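Side-chain contact in coat protein (Sulfolobus turreted icosahedral virus, PDB 2BBD), which forms the icosahedral shell of the virus as its major capsid protein, with a fold pointing to common ancestry with capsid proteins of eukaryotic and bacterial viruses: residues Ala161-Ile164 / Leu165-Gly169. Sequence-based numbering, arbitrary orientation.
Sequences AQEI and LSEGG
Glu167 lays its carboxylate across the side chain of Glu163 one helical turn earlier, OE2 lying 3.0 Å from Glu163 CG and 2.7 Å from Glu163 OE1. With CG anti to the backbone N (chi1 -178°), Glu163 runs outward as an extended chain, and the two carboxylate planes meet at 63°. At that separation one of the two acids is probably protonated, and Arg122 probably eases the pairing: its NH1 forms a salt bridge to Glu163 OE1 and its NH2 another to Glu167 OE1. Glu163 OE2 takes a hydrogen bond from the N-terminal Gly1 N, so the helix is tied to the chain start and to strand 108-123.

Ser166 turns its hydroxyl back on its own helix. OG sits beside the backbone N (chi1 -60°) and donates to Gln162 O at 2.9 Å, while Ser166 N bonds to that oxygen from the opposite face of the carbonyl plane.

The short helix 161-166, which follows strand 145-158 at the protein surface, ends in a Schellman motif: Gly169 N reaches back to Ile164 O at 2.7 Å and Gly168 N to Leu165 O at 3.1 Å. Gly168, at C-prime, takes positive phi, a backbone shape that glycine adopts readily. Ile164 O also accepts from Glu167 N, which stands above the carbonyl plane, on the face opposite Gly169 N. Beside this turn, Ile164 CG2 packs 3.9 Å from Gly169 CA, and the Ile164 side chain also touches Val159 and Leu170.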
loop_
_atom_site.group_PDB
_atom_site.type_symbol
_atom_site.label_atom_id
_atom_site.label_comp_id
_atom_site.label_asym_id
_atom_site.label_seq_id
_atom_site.Cartn_x
_atom_site.Cartn_y
_atom_site.Cartn_z
ATOM N N ALA A 161 -26.313 0.817 16.782
ATOM C CA ALA A 161 -25.953 1.384 18.070
ATOM C C ALA A 161 -25.879 0.270 19.117
ATOM O O ALA A 161 -25.085 0.338 20.057
ATOM C CB ALA A 161 -26.982 2.434 18.476
ATOM N N GLN A 162 -26.702 -0.760 18.943
ATOM C CA GLN A 162 -26.726 -1.876 19.878
ATOM C C GLN A 162 -25.402 -2.627 19.850
ATOM O O GLN A 162 -24.838 -2.956 20.903
ATOM C CB GLN A 162 -27.875 -2.828 19.534
ATOM C CG GLN A 162 -28.005 -4.052 20.447
ATOM C CD GLN A 162 -28.218 -3.686 21.913
ATOM O OE1 GLN A 162 -27.263 -3.408 22.645
ATOM N NE2 GLN A 162 -29.477 -3.674 22.342
ATOM N N GLU A 163 -24.896 -2.903 18.649
ATOM C CA GLU A 163 -23.631 -3.616 18.538
ATOM C C GLU A 163 -22.517 -2.785 19.148
ATOM O O GLU A 163 -21.638 -3.320 19.815
ATOM C CB GLU A 163 -23.289 -3.931 17.080
ATOM C CG GLU A 163 -21.985 -4.710 16.950
ATOM C CD GLU A 163 -21.697 -5.187 15.536
ATOM O OE1 GLU A 163 -20.711 -5.935 15.361
ATOM O OE2 GLU A 163 -22.451 -4.820 14.604
ATOM N N ILE A 164 -22.565 -1.475 18.927
ATOM C CA ILE A 164 -21.549 -0.578 19.467
ATOM C C ILE A 164 -21.527 -0.606 21.001
ATOM O O ILE A 164 -20.457 -0.656 21.615
ATOM C CB ILE A 164 -21.779 0.857 18.960
ATOM C CG1 ILE A 164 -21.433 0.923 17.468
ATOM C CG2 ILE A 164 -20.946 1.848 19.768
ATOM C CD1 ILE A 164 -21.565 2.306 16.862
ATOM N N LEU A 165 -22.703 -0.571 21.620
ATOM C CA LEU A 165 -22.782 -0.628 23.075
ATOM C C LEU A 165 -22.216 -1.969 23.542
ATOM O O LEU A 165 -21.440 -2.024 24.496
ATOM C CB LEU A 165 -24.234 -0.483 23.541
ATOM C CG LEU A 165 -24.845 0.919 23.503
ATOM C CD1 LEU A 165 -26.295 0.845 23.958
ATOM C CD2 LEU A 165 -24.052 1.856 24.412
ATOM N N SER A 166 -22.606 -3.042 22.853
ATOM C CA SER A 166 -22.150 -4.397 23.173
ATOM C C SER A 166 -20.642 -4.544 23.051
ATOM O O SER A 166 -20.059 -5.433 23.662
ATOM C CB SER A 166 -22.795 -5.427 22.236
ATOM O OG SER A 166 -24.207 -5.422 22.324
ATOM N N GLU A 167 -20.013 -3.685 22.255
ATOM C CA GLU A 167 -18.570 -3.760 22.052
ATOM C C GLU A 167 -17.823 -2.688 22.832
ATOM O O GLU A 167 -16.720 -2.283 22.459
ATOM C CB GLU A 167 -18.257 -3.667 20.553
ATOM C CG GLU A 167 -19.067 -4.670 19.722
ATOM C CD GLU A 167 -18.982 -4.427 18.225
ATOM O OE1 GLU A 167 -18.807 -3.258 17.825
ATOM O OE2 GLU A 167 -19.113 -5.395 17.446
ATOM N N GLY A 168 -18.436 -2.226 23.916
ATOM C CA GLY A 168 -17.797 -1.228 24.751
ATOM C C GLY A 168 -18.184 0.217 24.524
ATOM O O GLY A 168 -17.634 1.106 25.161
ATOM N N GLY A 169 -19.119 0.462 23.614
ATOM C CA GLY A 169 -19.534 1.827 23.352
ATOM C C GLY A 169 -18.493 2.698 22.668
ATOM O O GLY A 169 -17.704 2.235 21.838
#